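Local coordinates for biofilm-associated surface protein (Staphylococcus aureus, PDB 7C7U) that is a cell wall-anchored surface protein that takes part in biofilm formation, probably switching to functional amyloid under the control of bound calcium, at residues Ser216-Glu221 against Gly228-Gln233. Numbering follows the deposited sequence.
Sequences SATYNE and GILIDQ
Thr-218 and Leu-230 form the middle of three hydrogen-bonded pairs near the turn end of an antiparallel beta hairpin, built from strands 210-220 and 228-237 at one side of a five-stranded antiparallel sheet. Their backbones bond in both directions, as do those of Ser-216 with Asp-232 and Asn-220 with Gly-228. Strand 323-331 pairs with the other edge of 228-233.

Side chains alternate between two faces. On the face of Ser-216, Thr-218, Asn-220, Leu-230 and Asp-232, short hydroxyls gather water. Each hydroxyl stands between its own backbone N and carbonyl carbon (chi1 67° in Ser-216, 53° in Thr-218), which brings both oxygens to one water, 2.9 Å from Thr-218 OG1 and 3.2 Å from Ser-216 OG. This water can also donate to Leu-230 O and, weakly, to Asp-232 OD2; the acid suits its place beside Arg-326, whose NE forms a salt bridge with OD1. Leu-230 CD1 lies 4.1 Å from Asn-220 CB, and its side chain also touches Val-328 and Arg-326, so a long apolar residue fits. Asn-220 OD1 turns back to Asn-222 N.

The face of Ala-217, Tyr-219, Ile-229 and Ile-231 packs partly against strand 381-388 of a second sheet, where Leu-385 meets both Ala-217 and Ile-229; small and branched apolar residues fit such an interface. Tyr-219, at its turn end, has a broad ring to touch Val-335 and Arg-398 of helix 397-404. Ile-229 bends CD1 back (chi2 -65°) to the ring's edge, 4.1 Å from Tyr-219 CD1, the side chains crossing nearly at right angles. With CG anti to the backbone N, the ring runs on along its own strand toward the turn, bringing Tyr-219 CD1 to 3.3 Å from Gly-228 O.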
loop_
_atom_site.group_PDB
_atom_site.type_symbol
_atom_site.label_atom_id
_atom_site.label_comp_id
_atom_site.label_asym_id
_atom_site.label_seq_id
_atom_site.Cartn_x
_atom_site.Cartn_y
_atom_site.Cartn_z
ATOM N N SER A 216 -1.093 -17.124 3.616
ATOM C CA SER A 216 -1.001 -15.726 3.230
ATOM C C SER A 216 -2.072 -14.972 3.991
ATOM O O SER A 216 -3.144 -15.515 4.253
ATOM C CB SER A 216 -1.169 -15.544 1.715
ATOM O OG SER A 216 -2.485 -15.876 1.300
ATOM N N ALA A 217 -1.767 -13.736 4.380
ATOM C CA ALA A 217 -2.700 -12.905 5.125
ATOM C C ALA A 217 -2.795 -11.578 4.391
ATOM O O ALA A 217 -1.767 -10.967 4.088
ATOM C CB ALA A 217 -2.242 -12.694 6.577
ATOM N N THR A 218 -4.015 -11.163 4.067
ATOM C CA THR A 218 -4.234 -9.973 3.260
ATOM C C THR A 218 -5.378 -9.159 3.841
ATOM O O THR A 218 -6.150 -9.635 4.671
ATOM C CB THR A 218 -4.555 -10.322 1.796
ATOM O OG1 THR A 218 -5.646 -11.242 1.745
ATOM C CG2 THR A 218 -3.350 -10.924 1.087
ATOM N N TYR A 219 -5.513 -7.926 3.361
ATOM C CA TYR A 219 -6.627 -7.063 3.722
ATOM C C TYR A 219 -7.606 -6.985 2.557
ATOM O O TYR A 219 -7.194 -6.860 1.401
ATOM C CB TYR A 219 -6.127 -5.658 4.096
ATOM C CG TYR A 219 -7.225 -4.636 4.194
ATOM C CD1 TYR A 219 -8.157 -4.681 5.232
ATOM C CD2 TYR A 219 -7.335 -3.624 3.253
ATOM C CE1 TYR A 219 -9.162 -3.747 5.318
ATOM C CE2 TYR A 219 -8.345 -2.680 3.331
ATOM C CZ TYR A 219 -9.253 -2.754 4.361
ATOM O OH TYR A 219 -10.250 -1.821 4.452
ATOM N N ASN A 220 -8.899 -7.083 2.856
ATOM C CA ASN A 220 -9.940 -6.961 1.833
ATOM C C ASN A 220 -11.005 -5.985 2.322
ATOM O O ASN A 220 -11.735 -6.272 3.277
ATOM C CB ASN A 220 -10.547 -8.328 1.479
ATOM C CG ASN A 220 -11.484 -8.257 0.275
ATOM O OD1 ASN A 220 -12.406 -7.443 0.250
ATOM N ND2 ASN A 220 -11.249 -9.104 -0.727
ATOM N N GLU A 221 -11.116 -4.846 1.633
ATOM C CA GLU A 221 -12.045 -3.798 2.039
ATOM C C GLU A 221 -13.505 -4.205 1.878
ATOM O O GLU A 221 -14.377 -3.593 2.504
ATOM C CB GLU A 221 -11.783 -2.530 1.229
ATOM C CG GLU A 221 -12.007 -2.705 -0.269
ATOM C CD GLU A 221 -10.747 -3.118 -1.026
ATOM O OE1 GLU A 221 -9.893 -3.856 -0.461
ATOM O OE2 GLU A 221 -10.606 -2.698 -2.196
ATOM N N GLY A 228 -11.929 -6.531 6.068
ATOM C CA GLY A 228 -11.552 -7.732 6.796
ATOM C C GLY A 228 -10.156 -8.197 6.456
ATOM O O GLY A 228 -9.491 -7.677 5.558
ATOM N N ILE A 229 -9.697 -9.174 7.235
ATOM C CA ILE A 229 -8.407 -9.803 7.024
ATOM C C ILE A 229 -8.692 -11.230 6.581
ATOM O O ILE A 229 -9.483 -11.929 7.222
ATOM C CB ILE A 229 -7.536 -9.757 8.298
ATOM C CG1 ILE A 229 -7.300 -8.299 8.750
ATOM C CG2 ILE A 229 -6.195 -10.459 8.062
ATOM C CD1 ILE A 229 -6.504 -7.516 7.748
ATOM N N LEU A 230 -8.102 -11.634 5.460
ATOM C CA LEU A 230 -8.237 -12.992 4.946
ATOM C C LEU A 230 -6.953 -13.753 5.224
ATOM O O LEU A 230 -5.873 -13.308 4.832
ATOM C CB LEU A 230 -8.525 -12.999 3.445
ATOM C CG LEU A 230 -9.683 -12.147 2.920
ATOM C CD1 LEU A 230 -9.798 -12.326 1.430
ATOM C CD2 LEU A 230 -10.985 -12.535 3.608
ATOM N N ILE A 231 -7.070 -14.907 5.861
ATOM C CA ILE A 231 -5.914 -15.728 6.204
ATOM C C ILE A 231 -6.093 -17.028 5.438
ATOM O O ILE A 231 -6.934 -17.844 5.818
ATOM C CB ILE A 231 -5.823 -15.966 7.708
ATOM C CG1 ILE A 231 -5.708 -14.612 8.431
ATOM C CG2 ILE A 231 -4.615 -16.873 8.061
ATOM C CD1 ILE A 231 -6.406 -14.636 9.741
ATOM N N ASP A 232 -5.381 -17.188 4.318
ATOM C CA ASP A 232 -5.589 -18.319 3.413
ATOM C C ASP A 232 -4.441 -19.308 3.546
ATOM O O ASP A 232 -3.297 -18.973 3.223
ATOM C CB ASP A 232 -5.682 -17.881 1.953
ATOM C CG ASP A 232 -6.877 -16.979 1.671
ATOM O OD1 ASP A 232 -7.906 -17.091 2.358
ATOM O OD2 ASP A 232 -6.778 -16.166 0.734
ATOM N N GLN A 233 -4.753 -20.539 3.932
ATOM C CA GLN A 233 -3.741 -21.581 4.017
ATOM C C GLN A 233 -3.830 -22.491 2.793
ATOM O O GLN A 233 -4.925 -22.860 2.366
ATOM C CB GLN A 233 -3.916 -22.397 5.298
ATOM C CG GLN A 233 -2.879 -23.524 5.467
ATOM C CD GLN A 233 -2.979 -24.213 6.812
ATOM O OE1 GLN A 233 -3.824 -23.857 7.636
ATOM N NE2 GLN A 233 -2.141 -25.233 7.031
HETATM O O HOH W 1 -5.027 -14.029 1.858
HETATM O O HOH W 2 -2.326 -18.747 0.635
#